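Local coordinates for A-type flavoprotein (Giardia intestinalis, PDB 2Q9U) that scavenges O2, probably reducing it at a diiron centre with electrons delivered through a bound flavin mononucleotide, at residues V17-W25 / F61-C72; A86-K95 / H115-E123. All coordinates share one frame; numbering follows the deposited sequence.

Contact 1: V17-W25 / F61-C72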
loop_
_atom_site.group_PDB
_atom_site.type_symbol
_atom_site.label_atom_id
_atom_site.label_comp_id
_atom_site.label_asym_id
_atom_site.label_seq_id
_atom_site.Cartn_x
_atom_site.Cartn_y
_atom_site.Cartn_z
ATOM N N VAL A 17 4.476 -7.569 40.521
ATOM C CA VAL A 17 4.446 -8.103 39.129
ATOM C C VAL A 17 4.574 -6.930 38.163
ATOM O O VAL A 17 3.744 -6.020 38.169
ATOM C CB VAL A 17 3.198 -8.997 38.817
ATOM C CG1 VAL A 17 3.263 -9.603 37.394
ATOM C CG2 VAL A 17 3.014 -10.143 39.873
ATOM N N TYR A 18 5.648 -6.938 37.380
ATOM C CA TYR A 18 6.023 -5.810 36.540
ATOM C C TYR A 18 5.940 -6.180 35.074
ATOM O O TYR A 18 6.368 -7.274 34.685
ATOM C CB TYR A 18 7.448 -5.357 36.856
ATOM C CG TYR A 18 7.645 -4.821 38.262
ATOM C CD1 TYR A 18 7.687 -5.678 39.358
ATOM C CD2 TYR A 18 7.803 -3.462 38.484
ATOM C CE1 TYR A 18 7.872 -5.176 40.671
ATOM C CE2 TYR A 18 7.990 -2.946 39.797
ATOM C CZ TYR A 18 8.033 -3.819 40.869
ATOM O OH TYR A 18 8.217 -3.353 42.158
ATOM N N TRP A 19 5.418 -5.257 34.272
ATOM C CA TRP A 19 5.463 -5.404 32.812
ATOM C C TRP A 19 6.848 -5.069 32.326
ATOM O O TRP A 19 7.363 -3.960 32.555
ATOM C CB TRP A 19 4.409 -4.517 32.157
ATOM C CG TRP A 19 4.335 -4.588 30.683
ATOM C CD1 TRP A 19 3.595 -5.468 29.936
ATOM C CD2 TRP A 19 5.012 -3.735 29.751
ATOM N NE1 TRP A 19 3.766 -5.208 28.601
ATOM C CE2 TRP A 19 4.631 -4.151 28.457
ATOM C CE3 TRP A 19 5.889 -2.646 29.892
ATOM C CZ2 TRP A 19 5.087 -3.513 27.296
ATOM C CZ3 TRP A 19 6.367 -2.010 28.734
ATOM C CH2 TRP A 19 5.957 -2.449 27.454
ATOM N N VAL A 20 7.473 -6.035 31.654
ATOM C CA VAL A 20 8.805 -5.825 31.088
ATOM C C VAL A 20 8.809 -6.204 29.571
ATOM O O VAL A 20 9.824 -6.606 29.027
ATOM C CB VAL A 20 9.887 -6.597 31.868
ATOM C CG1 VAL A 20 10.063 -6.007 33.310
ATOM C CG2 VAL A 20 9.613 -8.119 31.868
ATOM N N GLY A 21 7.651 -6.044 28.921
ATOM C CA GLY A 21 7.512 -6.410 27.516
ATOM C C GLY A 21 7.923 -5.265 26.618
ATOM O O GLY A 21 8.615 -4.337 27.036
ATOM N N ILE A 22 7.462 -5.306 25.381
ATOM C CA ILE A 22 7.707 -4.188 24.468
ATOM C C ILE A 22 6.448 -3.904 23.677
ATOM O O ILE A 22 5.645 -4.805 23.423
ATOM C CB ILE A 22 8.925 -4.405 23.519
ATOM C CG1 ILE A 22 8.649 -5.449 22.411
ATOM C CG2 ILE A 22 10.229 -4.772 24.309
ATOM C CD1 ILE A 22 8.055 -4.842 21.082
ATOM N N VAL A 23 6.282 -2.649 23.293
ATOM C CA VAL A 23 5.162 -2.284 22.414
ATOM C C VAL A 23 5.732 -2.186 21.023
ATOM O O VAL A 23 6.739 -1.480 20.795
ATOM C CB VAL A 23 4.479 -0.944 22.814
ATOM C CG1 VAL A 23 3.288 -0.672 21.844
ATOM C CG2 VAL A 23 3.920 -1.014 24.272
ATOM N N ASP A 24 5.133 -2.946 20.104
ATOM C CA ASP A 24 5.567 -2.948 18.703
ATOM C C ASP A 24 4.661 -1.945 17.957
ATOM O O ASP A 24 3.640 -2.301 17.342
ATOM C CB ASP A 24 5.504 -4.368 18.107
ATOM C CG ASP A 24 6.242 -4.493 16.776
ATOM O OD1 ASP A 24 6.522 -3.457 16.142
ATOM O OD2 ASP A 24 6.478 -5.644 16.317
ATOM N N TRP A 25 5.042 -0.681 18.047
ATOM C CA TRP A 25 4.280 0.424 17.445
ATOM C C TRP A 25 4.162 0.292 15.915
ATOM O O TRP A 25 3.131 0.621 15.331
ATOM C CB TRP A 25 4.949 1.758 17.805
ATOM C CG TRP A 25 4.855 2.088 19.295
ATOM C CD1 TRP A 25 5.846 1.964 20.247
ATOM C CD2 TRP A 25 3.695 2.565 19.986
ATOM N NE1 TRP A 25 5.367 2.350 21.481
ATOM C CE2 TRP A 25 4.058 2.744 21.342
ATOM C CE3 TRP A 25 2.379 2.879 19.583
ATOM C CZ2 TRP A 25 3.164 3.225 22.292
ATOM C CZ3 TRP A 25 1.491 3.364 20.541
ATOM C CH2 TRP A 25 1.882 3.519 21.872
ATOM N N PHE A 61 13.736 -6.817 19.501
ATOM C CA PHE A 61 13.452 -6.038 20.718
ATOM C C PHE A 61 14.175 -6.560 21.954
ATOM O O PHE A 61 13.866 -6.145 23.083
ATOM C CB PHE A 61 11.924 -6.045 20.947
ATOM C CG PHE A 61 11.159 -5.550 19.759
ATOM C CD1 PHE A 61 11.087 -4.180 19.488
ATOM C CD2 PHE A 61 10.552 -6.442 18.880
ATOM C CE1 PHE A 61 10.387 -3.689 18.351
ATOM C CE2 PHE A 61 9.850 -5.972 17.740
ATOM C CZ PHE A 61 9.766 -4.589 17.485
ATOM N N ALA A 62 15.149 -7.455 21.734
ATOM C CA ALA A 62 15.846 -8.126 22.823
ATOM C C ALA A 62 16.453 -7.183 23.851
ATOM O O ALA A 62 16.281 -7.408 25.043
ATOM C CB ALA A 62 16.931 -9.081 22.284
ATOM N N GLU A 63 17.148 -6.132 23.388
ATOM C CA GLU A 63 17.880 -5.226 24.299
ATOM C C GLU A 63 16.935 -4.368 25.107
ATOM O O GLU A 63 17.195 -4.055 26.262
ATOM C CB GLU A 63 18.861 -4.317 23.540
ATOM C CG GLU A 63 20.041 -5.076 22.864
ATOM C CD GLU A 63 21.006 -5.791 23.844
ATOM O OE1 GLU A 63 21.063 -5.457 25.061
ATOM O OE2 GLU A 63 21.738 -6.707 23.382
ATOM N N GLU A 64 15.824 -3.992 24.488
ATOM C CA GLU A 64 14.771 -3.292 25.241
ATOM C C GLU A 64 14.182 -4.135 26.380
ATOM O O GLU A 64 14.043 -3.661 27.526
ATOM C CB GLU A 64 13.682 -2.809 24.283
ATOM C CG GLU A 64 12.609 -1.944 24.979
ATOM C CD GLU A 64 11.486 -1.459 24.047
ATOM O OE1 GLU A 64 11.519 -1.671 22.805
ATOM O OE2 GLU A 64 10.534 -0.873 24.593
ATOM N N TRP A 65 13.831 -5.378 26.065
ATOM C CA TRP A 65 13.335 -6.363 27.018
ATOM C C TRP A 65 14.355 -6.587 28.150
ATOM O O TRP A 65 14.011 -6.580 29.351
ATOM C CB TRP A 65 13.086 -7.660 26.250
ATOM C CG TRP A 65 12.698 -8.883 27.065
ATOM C CD1 TRP A 65 11.591 -9.033 27.869
ATOM C CD2 TRP A 65 13.393 -10.148 27.103
ATOM N NE1 TRP A 65 11.577 -10.300 28.407
ATOM C CE2 TRP A 65 12.663 -11.000 27.958
ATOM C CE3 TRP A 65 14.584 -10.622 26.524
ATOM C CZ2 TRP A 65 13.079 -12.324 28.256
ATOM C CZ3 TRP A 65 14.992 -11.939 26.811
ATOM C CH2 TRP A 65 14.238 -12.768 27.664
ATOM N N LEU A 66 15.617 -6.769 27.780
ATOM C CA LEU A 66 16.650 -7.003 28.804
ATOM C C LEU A 66 16.800 -5.757 29.691
ATOM O O LEU A 66 17.003 -5.891 30.910
ATOM C CB LEU A 66 17.978 -7.369 28.128
ATOM C CG LEU A 66 17.965 -8.752 27.448
ATOM C CD1 LEU A 66 19.219 -8.975 26.572
ATOM C CD2 LEU A 66 17.802 -9.888 28.484
ATOM N N SER A 67 16.680 -4.574 29.077
ATOM C CA SER A 67 16.783 -3.299 29.805
ATOM C C SER A 67 15.672 -3.155 30.842
ATOM O O SER A 67 15.927 -2.745 31.980
ATOM C CB SER A 67 16.797 -2.095 28.855
ATOM O OG SER A 67 18.018 -2.081 28.133
ATOM N N ARG A 68 14.442 -3.487 30.441
ATOM C CA ARG A 68 13.322 -3.498 31.379
ATOM C C ARG A 68 13.499 -4.494 32.522
ATOM O O ARG A 68 13.248 -4.162 33.681
ATOM C CB ARG A 68 11.998 -3.742 30.652
ATOM C CG ARG A 68 11.658 -2.642 29.648
ATOM C CD ARG A 68 10.218 -2.853 29.186
ATOM N NE ARG A 68 9.878 -2.004 28.051
ATOM C CZ ARG A 68 9.574 -0.716 28.152
ATOM N NH1 ARG A 68 9.587 -0.125 29.349
ATOM N NH2 ARG A 68 9.263 -0.023 27.051
ATOM N N ILE A 69 13.957 -5.701 32.205
ATOM C CA ILE A 69 14.239 -6.686 33.256
ATOM C C ILE A 69 15.330 -6.189 34.220
ATOM O O ILE A 69 15.159 -6.236 35.433
ATOM C CB ILE A 69 14.652 -8.074 32.678
ATOM C CG1 ILE A 69 13.465 -8.688 31.927
ATOM C CG2 ILE A 69 15.005 -9.052 33.824
ATOM C CD1 ILE A 69 13.849 -9.910 31.050
ATOM N N ALA A 70 16.440 -5.729 33.672
ATOM C CA ALA A 70 17.586 -5.265 34.480
ATOM C C ALA A 70 17.212 -4.101 35.389
ATOM O O ALA A 70 17.815 -3.912 36.452
ATOM C CB ALA A 70 18.768 -4.869 33.563
ATOM N N ALA A 71 16.215 -3.312 34.988
ATOM C CA ALA A 71 15.789 -2.195 35.818
ATOM C C ALA A 71 15.112 -2.713 37.081
ATOM O O ALA A 71 15.167 -2.061 38.121
ATOM C CB ALA A 71 14.867 -1.263 35.059
ATOM N N CYS A 72 14.498 -3.894 36.977
ATOM C CA CYS A 72 13.872 -4.577 38.110
ATOM C C CYS A 72 14.826 -5.450 38.924
ATOM O O CYS A 72 14.693 -5.533 40.147
ATOM C CB CYS A 72 12.746 -5.478 37.624
ATOM S SG CYS A 72 11.322 -4.589 36.929
HETATM O O HOH W 1 9.568 -1.129 20.925
HETATM O O HOH W 2 8.217 -0.487 23.391
#
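V20, I22, F61 and R68 carry a helix-on-sheet contact in the metallo-β-lactamase-like domain, in which helix 62-72 packs on the mixed sheet and runs alongside strand 17-24, which V20 and G21 interrupt, in roughly the opposite direction. At the helix N terminus, I22 CD1 sits over the centre of the F61 ring, 3.5 Å from the ring centroid and 13° off its normal, a CH-pi contact. The placement follows from CG1 standing between the backbone N and the carbonyl carbon (chi1 72°), which leaves CG2 against the E64 carboxylate. D24, whose OD2 is hydrogen-bonded to Y41 OH, meets the same ring at CZ.

About two turns on from F61, R68, extended from CG to NE, has W19 CZ3 over one face of its guanidinium, the two planes 53° apart. R68 NE lies 2.8 Å from G21 O, while R68 NH2 forms a salt bridge with E64 OE2, 2.9 Å away, using the anti lone pair of that oxygen. The carboxylates of E64 and of D279 of the second subunit thus hold the guanidinium at NH2 and NH1. Two waters tie the E64 carboxylate to the strand: one links V23 O with E64 OE1, and the other accepts from V23 N and lies 2.6 Å from E64 OE2.

Toward the end of the helix the contact is apolar, with V20 wedged between R68 CB and I69 CG1, and C72 SG oblique to the Y18 ring at 4.4 Å from its centroid. V20 O, buried here without a polar partner, faces the edge of the W65 indole, 3.2 Å from CD1.

Contact 2: A86-K95 / H115-E123. With FEO (mu-oxo-diiron), chain G.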
loop_
_atom_site.group_PDB
_atom_site.type_symbol
_atom_site.label_atom_id
_atom_site.label_comp_id
_atom_site.label_asym_id
_atom_site.label_seq_id
_atom_site.Cartn_x
_atom_site.Cartn_y
_atom_site.Cartn_z
ATOM N N ALA A 86 6.613 -21.383 22.217
ATOM C CA ALA A 86 7.918 -21.294 21.582
ATOM C C ALA A 86 7.917 -20.398 20.334
ATOM O O ALA A 86 8.968 -20.181 19.726
ATOM C CB ALA A 86 8.423 -22.699 21.216
ATOM N N GLU A 87 6.742 -19.890 19.946
ATOM C CA GLU A 87 6.655 -19.025 18.765
ATOM C C GLU A 87 7.567 -17.799 18.907
ATOM O O GLU A 87 7.733 -17.251 20.019
ATOM C CB GLU A 87 5.197 -18.631 18.445
ATOM C CG GLU A 87 5.027 -18.122 16.990
ATOM C CD GLU A 87 3.612 -17.748 16.679
ATOM O OE1 GLU A 87 2.706 -18.297 17.344
ATOM O OE2 GLU A 87 3.415 -16.880 15.797
ATOM N N GLY A 88 8.183 -17.401 17.788
ATOM C CA GLY A 88 9.183 -16.318 17.765
ATOM C C GLY A 88 8.795 -15.006 18.431
ATOM O O GLY A 88 9.635 -14.346 19.042
ATOM N N ASP A 89 7.531 -14.619 18.322
ATOM C CA ASP A 89 7.095 -13.370 18.928
ATOM C C ASP A 89 7.260 -13.321 20.453
ATOM O O ASP A 89 7.391 -12.239 21.008
ATOM C CB ASP A 89 5.684 -12.951 18.491
ATOM C CG ASP A 89 4.623 -14.026 18.739
ATOM O OD1 ASP A 89 4.915 -15.229 18.620
ATOM O OD2 ASP A 89 3.470 -13.655 19.035
ATOM N N HIS A 90 7.272 -14.471 21.120
ATOM C CA HIS A 90 7.532 -14.496 22.569
ATOM C C HIS A 90 8.834 -15.171 22.936
ATOM O O HIS A 90 9.080 -15.418 24.114
ATOM C CB HIS A 90 6.407 -15.265 23.267
ATOM C CG HIS A 90 5.069 -14.839 22.791
ATOM N ND1 HIS A 90 4.535 -13.622 23.133
ATOM C CD2 HIS A 90 4.206 -15.404 21.913
ATOM C CE1 HIS A 90 3.385 -13.457 22.502
ATOM N NE2 HIS A 90 3.158 -14.531 21.763
ATOM N N ALA A 91 9.649 -15.520 21.953
ATOM C CA ALA A 91 10.759 -16.428 22.260
ATOM C C ALA A 91 12.073 -16.152 21.546
ATOM O O ALA A 91 13.123 -16.571 22.030
ATOM C CB ALA A 91 10.316 -17.922 22.044
ATOM N N SER A 92 12.033 -15.465 20.397
ATOM C CA SER A 92 13.205 -15.488 19.528
ATOM C C SER A 92 14.421 -14.718 20.055
ATOM O O SER A 92 15.562 -14.991 19.621
ATOM C CB SER A 92 12.873 -15.083 18.093
ATOM O OG SER A 92 12.354 -13.773 18.027
ATOM N N SER A 93 14.200 -13.804 21.006
ATOM C CA SER A 93 15.346 -13.157 21.702
ATOM C C SER A 93 16.213 -14.189 22.436
ATOM O O SER A 93 17.368 -13.921 22.753
ATOM C CB SER A 93 14.861 -12.102 22.693
ATOM O OG SER A 93 14.334 -10.954 22.040
ATOM N N LEU A 94 15.665 -15.360 22.744
ATOM C CA LEU A 94 16.462 -16.341 23.474
ATOM C C LEU A 94 17.608 -16.923 22.627
ATOM O O LEU A 94 18.633 -17.333 23.182
ATOM C CB LEU A 94 15.599 -17.460 24.047
ATOM C CG LEU A 94 14.496 -17.074 25.041
ATOM C CD1 LEU A 94 13.795 -18.324 25.529
ATOM C CD2 LEU A 94 15.030 -16.213 26.182
ATOM N N LYS A 95 17.428 -16.982 21.306
ATOM C CA LYS A 95 18.482 -17.531 20.424
ATOM C C LYS A 95 19.861 -16.949 20.747
ATOM O O LYS A 95 20.813 -17.688 21.003
ATOM C CB LYS A 95 18.149 -17.324 18.943
ATOM C CG LYS A 95 19.092 -18.079 18.015
ATOM C CD LYS A 95 18.654 -18.000 16.563
ATOM C CE LYS A 95 19.455 -18.978 15.710
ATOM N NZ LYS A 95 20.930 -18.966 16.008
ATOM N N HIS A 115 10.541 -27.615 21.106
ATOM C CA HIS A 115 10.357 -26.588 20.083
ATOM C C HIS A 115 11.363 -25.439 20.252
ATOM O O HIS A 115 11.931 -24.972 19.264
ATOM C CB HIS A 115 8.894 -26.091 20.031
ATOM C CG HIS A 115 7.915 -27.116 19.527
ATOM N ND1 HIS A 115 6.549 -26.946 19.611
ATOM C CD2 HIS A 115 8.104 -28.342 18.972
ATOM C CE1 HIS A 115 5.938 -28.013 19.120
ATOM N NE2 HIS A 115 6.859 -28.873 18.722
ATOM N N LEU A 116 11.585 -24.985 21.494
ATOM C CA LEU A 116 12.592 -23.955 21.762
ATOM C C LEU A 116 13.990 -24.377 21.280
ATOM O O LEU A 116 14.732 -23.594 20.675
ATOM C CB LEU A 116 12.668 -23.630 23.277
ATOM C CG LEU A 116 11.529 -22.821 23.886
ATOM C CD1 LEU A 116 11.609 -22.837 25.443
ATOM C CD2 LEU A 116 11.504 -21.391 23.343
ATOM N N LYS A 117 14.365 -25.613 21.576
ATOM C CA LYS A 117 15.675 -26.099 21.119
ATOM C C LYS A 117 15.791 -26.170 19.594
ATOM O O LYS A 117 16.826 -25.791 19.035
ATOM C CB LYS A 117 15.995 -27.458 21.738
ATOM C CG LYS A 117 16.375 -27.468 23.188
ATOM C CD LYS A 117 16.475 -28.940 23.626
ATOM C CE LYS A 117 16.831 -29.088 25.081
ATOM N NZ LYS A 117 17.012 -30.541 25.467
ATOM N N ILE A 118 14.740 -26.616 18.912
ATOM C CA ILE A 118 14.793 -26.739 17.437
ATOM C C ILE A 118 14.862 -25.362 16.778
ATOM O O ILE A 118 15.621 -25.144 15.820
ATOM C CB ILE A 118 13.586 -27.517 16.874
ATOM C CG1 ILE A 118 13.694 -28.996 17.254
ATOM C CG2 ILE A 118 13.577 -27.435 15.338
ATOM C CD1 ILE A 118 12.464 -29.786 16.946
ATOM N N LEU A 119 14.126 -24.423 17.329
ATOM C CA LEU A 119 14.072 -23.087 16.803
ATOM C C LEU A 119 15.300 -22.244 17.114
ATOM O O LEU A 119 15.659 -21.405 16.382
ATOM C CB LEU A 119 12.811 -22.377 17.256
ATOM C CG LEU A 119 11.566 -22.899 16.578
ATOM C CD1 LEU A 119 10.328 -22.473 17.236
ATOM C CD2 LEU A 119 11.577 -22.562 15.107
ATOM N N TYR A 120 15.894 -22.476 18.255
ATOM C CA TYR A 120 16.656 -21.392 18.863
ATOM C C TYR A 120 17.998 -21.889 19.390
ATOM O O TYR A 120 18.895 -21.097 19.677
ATOM C CB TYR A 120 15.855 -20.742 19.992
ATOM C CG TYR A 120 14.528 -20.167 19.550
ATOM C CD1 TYR A 120 14.441 -19.353 18.428
ATOM C CD2 TYR A 120 13.363 -20.438 20.255
ATOM C CE1 TYR A 120 13.231 -18.826 18.020
ATOM C CE2 TYR A 120 12.147 -19.915 19.855
ATOM C CZ TYR A 120 12.087 -19.109 18.736
ATOM O OH TYR A 120 10.880 -18.586 18.335
ATOM N N GLY A 121 18.128 -23.205 19.516
ATOM C CA GLY A 121 19.368 -23.810 19.967
ATOM C C GLY A 121 19.383 -24.020 21.468
ATOM O O GLY A 121 19.025 -25.103 21.949
ATOM N N MET A 122 19.776 -22.966 22.182
ATOM C CA MET A 122 19.843 -22.929 23.649
ATOM C C MET A 122 20.595 -24.146 24.177
ATOM O O MET A 122 20.180 -24.783 25.148
ATOM C CB MET A 122 18.430 -22.829 24.270
ATOM C CG MET A 122 17.672 -21.543 23.810
ATOM S SD MET A 122 15.976 -21.468 24.437
ATOM C CE MET A 122 16.255 -21.453 26.205
ATOM N N GLU A 123 21.708 -24.453 23.507
ATOM C CA GLU A 123 22.451 -25.682 23.768
ATOM C C GLU A 123 22.959 -25.788 25.195
ATOM O O GLU A 123 23.017 -26.889 25.741
ATOM C CB GLU A 123 23.609 -25.848 22.766
ATOM C CG GLU A 123 23.144 -26.174 21.324
ATOM C CD GLU A 123 22.735 -24.944 20.493
ATOM O OE1 GLU A 123 22.733 -23.797 21.016
ATOM O OE2 GLU A 123 22.411 -25.143 19.294
HETATM FE FE1 FEO G . 1.858 -14.520 19.989
HETATM FE FE2 FEO G . 1.467 -17.809 19.003
HETATM O O FEO G . 2.573 -16.143 19.469
HETATM O O HOH W 3 21.117 -20.384 20.861
#
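With CG anti to the carbonyl carbon (chi1 -59°), Y120 sends its ring from the end of helix 110-120 against the metal-binding loop, where A86, A91 and S92 surround it. S92 turns its OG between the backbone N and the carbonyl carbon (chi1 61°), which lets it donate to G88 O, while its strongest polar partner is the backbone N of Y59.

The Y120 hydroxyl is placed to donate to A86 O at 2.9 Å, at the edge of the ring, although its position is doubtful because it crowds the loop at G88. L119 CB, from the same helix, lies over the centre of one ring face. A91 backbone atoms lie on the opposite face, while A91 CB comes 3.5 Å from Y120 CE2. Beside the ring, L116 CD2 is shared between A86 CB and A91 CB, 3.9 Å from the latter, and A86 CB also presses on H115 CB. Further along, L94 CD1 rests on M122 SD, and a water donates to K95 O and to the backbone Y120 O, the latter at 2.6 Å.

Within the loop, G88 O gathers three donors: A91 N, S92 N and S92 OG, the last at 3.0 Å and 36° out of the carbonyl plane. These bonds brace the segment that carries E87, D89 and H90.

E87 OE1 binds one iron of the mu-oxo-diiron centre at 2.1 Å, whereas D89 OD2 at 2.1 Å and H90 NE2 at 2.2 Å bind the other; H85, H152, D171 and H230 complete the ligand set, as expected of a flavodiiron protein. E87 OE2 is hydrogen-bonded to Y267 OH of the third subunit and E87 touches an FMN, an arrangement consistent with electrons passing from flavin to iron across a subunit interface.

From the N terminus, strand 17-24 leads through strands 39-46 and 52-54 into helix 62-72, and contact 1 closes that loop by bringing the helix back against strand 17-24. The chain then runs through strand 80-82 into the iron-binding loop, and contact 2 closes a second, shorter loop, by way of strand 105-108, when helix 110-120 returns to it. The two loops follow in series, neither nested nor crossed, with centres about 17 Å apart. They nevertheless touch: A62 CB meets S93 OG at 3.2 Å, and W65 CH2 packs on L94 CD2 at 3.8 Å. Helix 62-72 thus touches both strand 17-24 and the S93-L94 end of the iron-binding segment.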